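Local coordinates for protein minor fimbrium anchoring subunit Mfa2 (Porphyromonas gingivalis, PDB 5NFI) that attaches the minor Mfa1 fimbriae of the bacterium to its outer membrane by binding Mfa1, and regulates fimbrial length, at residues Thr13-Asn18 and Asn241-Cys246; Val25-Val30 and Gly72-His77; Trp113-Pro118 and Ala137-Tyr142. One frame throughout, in Å; residues are numbered along the deposited sequence.

Contact 1. Residues Thr13-Asn18 and Asn241-Cys246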
# COMPACT_ATOMS: atom_id res chain seq x y z
N THR A 13 -0.36 1.88 14.52
CA THR A 13 0.62 1.99 13.48
C THR A 13 2.07 1.69 13.86
O THR A 13 2.87 1.44 12.94
CB THR A 13 0.59 3.38 12.88
OG1 THR A 13 1.42 3.39 11.72
CG2 THR A 13 1.07 4.41 13.89
N GLU A 14 2.38 1.71 15.17
CA GLU A 14 3.74 1.58 15.76
C GLU A 14 4.21 2.89 16.38
O GLU A 14 4.93 2.89 17.37
CB GLU A 14 4.78 1.11 14.74
CG GLU A 14 6.23 1.23 15.15
CD GLU A 14 7.14 0.66 14.08
OE1 GLU A 14 6.74 -0.34 13.42
OE2 GLU A 14 8.24 1.24 13.88
N CYS A 15 3.84 4.01 15.78
CA CYS A 15 4.05 5.30 16.42
C CYS A 15 2.80 5.71 17.20
O CYS A 15 2.79 6.74 17.88
CB CYS A 15 4.39 6.38 15.39
SG CYS A 15 5.41 5.81 14.01
N ALA A 16 1.75 4.90 17.10
CA ALA A 16 0.51 5.18 17.82
C ALA A 16 0.56 4.59 19.23
O ALA A 16 1.01 3.46 19.42
CB ALA A 16 -0.68 4.64 17.05
N GLU A 17 0.12 5.35 20.22
CA GLU A 17 0.16 4.87 21.60
C GLU A 17 -1.08 4.03 21.92
O GLU A 17 -1.00 3.11 22.73
CB GLU A 17 0.30 6.04 22.58
CG GLU A 17 1.74 6.34 22.96
CD GLU A 17 2.14 5.75 24.32
OE1 GLU A 17 1.25 5.32 25.09
OE2 GLU A 17 3.36 5.72 24.61
N ASN A 18 -2.20 4.36 21.27
CA ASN A 18 -3.47 3.63 21.41
C ASN A 18 -3.95 3.03 20.08
O ASN A 18 -3.74 3.61 19.01
CB ASN A 18 -4.54 4.57 21.98
CG ASN A 18 -4.38 4.80 23.48
OD1 ASN A 18 -3.40 4.38 24.09
ND2 ASN A 18 -5.36 5.48 24.09
N ASN A 241 11.94 10.36 11.47
CA ASN A 241 11.41 11.59 10.84
C ASN A 241 10.45 11.23 9.72
O ASN A 241 9.28 11.59 9.76
CB ASN A 241 12.48 12.57 10.33
CG ASN A 241 13.25 13.25 11.45
OD1 ASN A 241 12.79 13.34 12.58
ND2 ASN A 241 14.44 13.75 11.12
N ILE A 242 10.94 10.51 8.72
CA ILE A 242 10.05 10.02 7.68
C ILE A 242 10.04 8.50 7.69
O ILE A 242 10.79 7.83 6.98
CB ILE A 242 10.44 10.55 6.30
CG1 ILE A 242 10.39 12.07 6.31
CG2 ILE A 242 9.47 10.05 5.27
CD1 ILE A 242 10.79 12.67 5.02
N ASN A 243 9.17 7.98 8.53
CA ASN A 243 9.05 6.56 8.76
C ASN A 243 7.88 5.98 7.97
O ASN A 243 6.72 6.18 8.33
CB ASN A 243 8.88 6.30 10.26
CG ASN A 243 8.85 4.83 10.60
OD1 ASN A 243 8.96 3.97 9.73
ND2 ASN A 243 8.72 4.54 11.89
N LEU A 244 8.20 5.26 6.90
CA LEU A 244 7.20 4.68 6.00
C LEU A 244 6.24 3.72 6.70
O LEU A 244 5.15 3.46 6.22
CB LEU A 244 7.87 3.93 4.86
CG LEU A 244 8.80 4.71 3.96
CD1 LEU A 244 9.38 3.77 2.93
CD2 LEU A 244 8.02 5.82 3.31
N ARG A 245 6.67 3.17 7.84
CA ARG A 245 5.86 2.16 8.51
C ARG A 245 4.85 2.79 9.46
O ARG A 245 4.09 2.08 10.09
CB ARG A 245 6.75 1.16 9.24
CG ARG A 245 7.99 0.70 8.45
CD ARG A 245 7.70 0.42 6.94
NE ARG A 245 6.37 -0.14 6.69
CZ ARG A 245 5.81 -0.20 5.48
NH1 ARG A 245 6.43 0.30 4.43
NH2 ARG A 245 4.59 -0.72 5.34
N CYS A 246 4.80 4.12 9.51
CA CYS A 246 3.84 4.80 10.37
C CYS A 246 3.05 5.86 9.62
O CYS A 246 2.06 6.37 10.13
CB CYS A 246 4.54 5.46 11.57
SG CYS A 246 5.47 4.34 12.60

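Contact 2. Residues Val25-Val30 and Gly72-His77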
# COMPACT_ATOMS: atom_id res chain seq x y z
N VAL A 25 -12.21 1.20 6.77
CA VAL A 25 -12.33 -0.21 6.40
C VAL A 25 -13.78 -0.62 6.30
O VAL A 25 -14.44 -0.72 7.32
CB VAL A 25 -11.61 -1.11 7.40
CG1 VAL A 25 -11.76 -2.56 7.00
CG2 VAL A 25 -10.13 -0.70 7.47
N ALA A 26 -14.26 -0.85 5.08
CA ALA A 26 -15.70 -1.12 4.86
C ALA A 26 -16.01 -2.57 4.52
O ALA A 26 -17.16 -2.99 4.57
CB ALA A 26 -16.24 -0.24 3.75
N ARG A 27 -14.99 -3.35 4.17
CA ARG A 27 -15.22 -4.74 3.85
C ARG A 27 -13.94 -5.53 4.08
O ARG A 27 -12.87 -4.95 4.21
CB ARG A 27 -15.71 -4.89 2.42
CG ARG A 27 -14.69 -4.53 1.36
CD ARG A 27 -15.31 -4.57 -0.03
NE ARG A 27 -15.94 -5.85 -0.36
CZ ARG A 27 -15.28 -6.98 -0.64
NH1 ARG A 27 -13.96 -7.03 -0.63
NH2 ARG A 27 -15.97 -8.07 -0.93
N LEU A 28 -14.06 -6.85 4.17
CA LEU A 28 -12.94 -7.70 4.57
C LEU A 28 -12.88 -8.98 3.74
O LEU A 28 -13.91 -9.54 3.37
CB LEU A 28 -13.03 -8.06 6.06
CG LEU A 28 -12.68 -6.97 7.08
CD1 LEU A 28 -13.09 -7.40 8.46
CD2 LEU A 28 -11.18 -6.59 7.04
N ASN A 29 -11.66 -9.41 3.44
CA ASN A 29 -11.39 -10.71 2.88
C ASN A 29 -10.40 -11.37 3.84
O ASN A 29 -9.24 -10.96 3.93
CB ASN A 29 -10.82 -10.63 1.46
CG ASN A 29 -11.81 -10.06 0.44
OD1 ASN A 29 -12.13 -8.87 0.43
ND2 ASN A 29 -12.25 -10.91 -0.47
N VAL A 30 -10.85 -12.37 4.59
CA VAL A 30 -10.02 -12.98 5.62
C VAL A 30 -9.77 -14.45 5.29
O VAL A 30 -10.71 -15.23 5.09
CB VAL A 30 -10.68 -12.85 7.00
CG1 VAL A 30 -9.73 -13.29 8.07
CG2 VAL A 30 -11.08 -11.41 7.22
N GLY A 72 -8.44 -5.42 3.68
CA GLY A 72 -9.50 -4.45 3.84
C GLY A 72 -9.69 -3.65 2.58
O GLY A 72 -8.72 -3.13 2.03
N ASN A 73 -10.95 -3.58 2.15
CA ASN A 73 -11.37 -2.84 0.97
C ASN A 73 -10.80 -3.38 -0.34
O ASN A 73 -10.43 -2.61 -1.21
CB ASN A 73 -11.01 -1.37 1.12
CG ASN A 73 -11.57 -0.77 2.37
OD1 ASN A 73 -12.62 -1.21 2.87
ND2 ASN A 73 -10.90 0.25 2.89
N ILE A 74 -10.76 -4.69 -0.48
CA ILE A 74 -10.54 -5.28 -1.78
C ILE A 74 -11.70 -4.92 -2.70
O ILE A 74 -12.87 -5.12 -2.38
CB ILE A 74 -10.38 -6.79 -1.70
CG1 ILE A 74 -8.98 -7.13 -1.19
CG2 ILE A 74 -10.63 -7.42 -3.05
CD1 ILE A 74 -8.72 -8.61 -1.11
N ASP A 75 -11.36 -4.38 -3.87
CA ASP A 75 -12.26 -3.60 -4.69
C ASP A 75 -12.27 -4.20 -6.09
O ASP A 75 -11.54 -5.14 -6.36
CB ASP A 75 -11.79 -2.13 -4.73
CG ASP A 75 -12.91 -1.14 -4.53
OD1 ASP A 75 -13.99 -1.31 -5.14
OD2 ASP A 75 -12.74 -0.20 -3.73
N ASP A 76 -13.08 -3.64 -6.99
CA ASP A 76 -13.01 -4.05 -8.39
C ASP A 76 -11.92 -3.26 -9.15
O ASP A 76 -11.83 -3.34 -10.38
CB ASP A 76 -14.38 -3.90 -9.07
CG ASP A 76 -15.08 -2.59 -8.73
OD1 ASP A 76 -14.38 -1.63 -8.32
OD2 ASP A 76 -16.32 -2.52 -8.90
N HIS A 77 -11.09 -2.52 -8.41
CA HIS A 77 -9.86 -1.94 -8.97
C HIS A 77 -8.79 -3.02 -9.09
O HIS A 77 -7.70 -2.77 -9.61
CB HIS A 77 -9.29 -0.82 -8.09
CG HIS A 77 -10.14 0.41 -8.01
ND1 HIS A 77 -10.77 0.96 -9.11
CD2 HIS A 77 -10.46 1.21 -6.97
CE1 HIS A 77 -11.43 2.04 -8.75
NE2 HIS A 77 -11.26 2.21 -7.45

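Contact 3. Residues Trp113-Pro118 and Ala137-Tyr142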
# COMPACT_ATOMS: atom_id res chain seq x y z
N TRP A 113 -6.04 -2.15 2.99
CA TRP A 113 -5.48 -2.51 4.29
C TRP A 113 -5.04 -3.96 4.41
O TRP A 113 -5.69 -4.84 3.86
CB TRP A 113 -6.50 -2.23 5.39
CG TRP A 113 -6.98 -0.82 5.43
CD1 TRP A 113 -7.89 -0.23 4.60
CD2 TRP A 113 -6.61 0.17 6.40
NE1 TRP A 113 -8.09 1.07 4.98
CE2 TRP A 113 -7.32 1.34 6.08
CE3 TRP A 113 -5.74 0.18 7.49
CZ2 TRP A 113 -7.19 2.51 6.82
CZ3 TRP A 113 -5.61 1.33 8.22
CH2 TRP A 113 -6.33 2.48 7.88
N TYR A 114 -3.96 -4.21 5.15
CA TYR A 114 -3.55 -5.57 5.41
C TYR A 114 -3.27 -5.87 6.89
O TYR A 114 -2.78 -5.04 7.62
CB TYR A 114 -2.31 -5.93 4.59
CG TYR A 114 -1.87 -7.34 4.91
CD1 TYR A 114 -2.64 -8.43 4.51
CD2 TYR A 114 -0.74 -7.57 5.67
CE1 TYR A 114 -2.27 -9.73 4.83
CE2 TYR A 114 -0.37 -8.86 6.00
CZ TYR A 114 -1.13 -9.93 5.58
OH TYR A 114 -0.75 -11.21 5.90
N ALA A 115 -3.60 -7.08 7.33
CA ALA A 115 -3.18 -7.51 8.66
C ALA A 115 -2.71 -8.96 8.65
O ALA A 115 -3.23 -9.79 7.91
CB ALA A 115 -4.32 -7.33 9.65
N THR A 116 -1.70 -9.25 9.46
CA THR A 116 -1.37 -10.63 9.79
C THR A 116 -1.67 -10.81 11.26
O THR A 116 -1.22 -10.02 12.09
CB THR A 116 0.10 -10.99 9.51
OG1 THR A 116 0.40 -10.79 8.12
CG2 THR A 116 0.36 -12.44 9.88
N SER A 117 -2.47 -11.82 11.58
CA SER A 117 -2.70 -12.18 12.97
C SER A 117 -1.50 -12.96 13.50
O SER A 117 -0.65 -13.42 12.73
CB SER A 117 -3.96 -13.02 13.10
OG SER A 117 -3.68 -14.38 12.79
N PRO A 118 -1.42 -13.12 14.83
CA PRO A 118 -0.42 -14.08 15.28
C PRO A 118 -0.83 -15.50 14.91
O PRO A 118 -1.96 -15.72 14.47
CB PRO A 118 -0.38 -13.88 16.80
CG PRO A 118 -1.68 -13.23 17.14
CD PRO A 118 -2.08 -12.42 15.94
N ALA A 137 -5.92 -8.75 15.10
CA ALA A 137 -5.05 -8.47 13.95
C ALA A 137 -4.92 -6.97 13.70
O ALA A 137 -5.90 -6.24 13.77
CB ALA A 137 -5.59 -9.17 12.72
N ASN A 138 -3.70 -6.52 13.40
CA ASN A 138 -3.43 -5.09 13.18
C ASN A 138 -3.44 -4.71 11.69
O ASN A 138 -2.55 -5.10 10.93
CB ASN A 138 -2.09 -4.71 13.81
CG ASN A 138 -1.82 -3.19 13.76
OD1 ASN A 138 -2.51 -2.43 13.09
ND2 ASN A 138 -0.79 -2.77 14.49
N LEU A 139 -4.45 -3.95 11.29
CA LEU A 139 -4.57 -3.53 9.92
C LEU A 139 -3.67 -2.32 9.71
O LEU A 139 -3.82 -1.30 10.39
CB LEU A 139 -6.01 -3.19 9.56
CG LEU A 139 -7.00 -4.36 9.50
CD1 LEU A 139 -8.40 -3.87 9.76
CD2 LEU A 139 -6.92 -5.05 8.15
N ARG A 140 -2.73 -2.48 8.78
CA ARG A 140 -1.85 -1.43 8.32
C ARG A 140 -2.31 -0.97 6.95
O ARG A 140 -2.59 -1.80 6.07
CB ARG A 140 -0.41 -1.93 8.26
CG ARG A 140 0.57 -0.96 7.60
CD ARG A 140 0.89 0.28 8.45
NE ARG A 140 1.81 1.13 7.69
CZ ARG A 140 1.59 2.42 7.43
NH1 ARG A 140 0.52 3.04 7.90
NH2 ARG A 140 2.47 3.09 6.70
N GLU A 141 -2.39 0.34 6.75
CA GLU A 141 -2.77 0.88 5.45
C GLU A 141 -1.62 0.77 4.47
O GLU A 141 -0.49 1.11 4.81
CB GLU A 141 -3.22 2.34 5.56
CG GLU A 141 -3.74 2.85 4.24
CD GLU A 141 -4.17 4.30 4.27
OE1 GLU A 141 -4.12 4.89 5.38
OE2 GLU A 141 -4.55 4.82 3.19
N TYR A 142 -1.94 0.30 3.27
CA TYR A 142 -0.97 0.06 2.20
C TYR A 142 -1.03 1.15 1.12
O TYR A 142 -0.06 1.36 0.41
CB TYR A 142 -1.21 -1.29 1.53
CG TYR A 142 -0.47 -2.46 2.13
CD1 TYR A 142 0.02 -2.42 3.43
CD2 TYR A 142 -0.26 -3.61 1.38
CE1 TYR A 142 0.71 -3.50 3.96
CE2 TYR A 142 0.42 -4.68 1.90
CZ TYR A 142 0.90 -4.62 3.18
OH TYR A 142 1.58 -5.71 3.69
O HOH W 1 -0.21 -7.40 11.17

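Contact 1. Residues Thr13-Asn18 and Asn241-Cys246
Cys15 meets Cys246 sulfur to sulfur, and the covalent bond between them carries this contact. The bond between Cys15 SG and Cys246 SG is 2.0 Å long, and the torsion about it is 90°, close to the usual value for a disulfide. In both cysteines the sulfur lies anti to the carbonyl carbon and beside the backbone N. Glu14 CB packs alongside the bridge, 3.9 Å from Cys246 SG. The rest of the Glu14 chain is extended. The Glu14 and Asn243 side chains cross at about a right angle, their carboxylate and amide planes 60° apart, with Glu14 OE2 3.9 Å from Asn243 ND2, a loose approach. Thr13 OG1, anti to its own backbone N, reaches over to the backbone of Cys246. It donates a weak hydrogen bond to Cys246 O at 3.4 Å.

The 241-246 side is shaped by an Asx turn. Asn243 OD1 accepts from Arg245 N at 3.1 Å, with the donor above the carbonyl plane. Cys246 N also bonds back to Asn243 O, so the chain is folded just before the bridging cysteine. Arg245 lends the contact its CB, while its guanidinium leads away from 13-18.

This is a surface disulfide that fastens two irregular loops 223 residues apart in sequence. One loop follows strand 3-10, and the other precedes strand 249-258. Ile242 and Leu244 are buried against helix 229-233 and Phe250 of strand 249-258. Arg140 of strand 133-151 lies against Thr13 and Arg245.

Contact 2. Residues Val25-Val30 and Gly72-His77
The Asn73 amide and the Arg27 guanidinium are the flat groups where the antiparallel pair of strands 28-33 and 64-72 ends. Asn73 OD1 takes Ala26 N in the plane of its carbonyl, on a lone pair, at 2.8 Å. Arg27 N adds a weak bond to the same oxygen. Asn73 ND2 donates to Glu24 O and Thr111 O, so both ends of the amide are held and its rotation is fixed. The Arg27 guanidinium has Ile74 N at its edge, in plane. Its NH2 forms a salt bridge with Glu46, and its NH1 makes a weak bond to Asn29 OD1.

In the strand pair, Leu28 and Gly72 form a non-hydrogen-bonded pair, their CA atoms 4.8 Å apart. Beyond it, Asn73 N donates to Arg27 O at 3.1 Å, from above the carbonyl plane. Asn73 then takes a left-handed helical conformation (phi 65°, psi 41°), and the chain leaves the sheet. Asn73 CB points away from 25-30, yet chi1 of -55° carries the amide back to that backbone.

Ile74 packs across Asn29 at about a right angle. Ile74 CB lies 3.5 Å from Asn29 OD1, and the CD1 tip meets Asn29 CG. Gly72, with no side chain, brings its CA to 3.4 Å from Arg27 O in a CA-H...O contact.

Contact 3. Residues Trp113-Pro118 and Ala137-Tyr142
Backbone hydrogen bonds come first. Tyr114 N donates to Arg140 O at 2.9 Å, and Arg140 N returns the bond to Tyr114 O at 2.8 Å. Both are nearly straight, and both donors lie in the carbonyl plane. At Thr116 and Asn138 the direct bonding is interrupted: a water accepts from Thr116 N at 2.9 Å and donates to Asn138 O. At Ser117 and Ala137 the backbones are close again.

CH-pi contacts flank the Tyr114-Arg140 pair. Glu141 CB sits over one face of the Trp113 indole, 3.8 Å from the centroid of the six-membered ring, while the Leu139 carbonyl group lies at the ring edge. Beyond its CB, Glu141 runs on extended, and its OE2 meets Arg145 and Thr143. The Tyr142 ring lies with one face against Tyr114 CB, which is 4.0 Å from its centroid. Its OH is held by Gly174 O.

These segments belong to a beta hairpin of strands 113-122 and 133-151. Trp113 and Glu141, a non-hydrogen-bonded pair, share one face of the sheet; Tyr114 and Arg140 share the other. On its far side, strand 113-122 pairs with strand 64-72.

Apolar side chains meet toward the hairpin turn: Ala115 CB lies 3.8 Å from both Ala137 CB and Leu139 CD2.

Polar side chains bond along their own strand or outward. Tyr114 OH and Thr116 OG1 are hydrogen-bonded at 2.5 Å, and either may be the donor. The Arg140 guanidinium reaches Asn248 and Ile247, and the Asn138 amide reaches Gln12.

Contacts 2 and 3 are buried and contact 1 is on the surface. Along the chain, both buried contacts fall inside the long loop that the disulfide of contact 1 closes. Contacts 2 and 3 sit side by side, centres 12 Å apart, and adjoin where strand 64-72 pairs with strand 113-122: Gly72 of contact 2 pairs through its backbone with Trp113 of contact 3, and Val25 and Asn73 touch that indole. Arg140 joins contact 3 to contact 1, giving Leu244 O a weak hydrogen bond. The chemistry follows the place. Contact 1 is covalent between loops, contact 2 relies on an amide gripping the backbone just before a strand, and contact 3 uses strand pairing and ring faces.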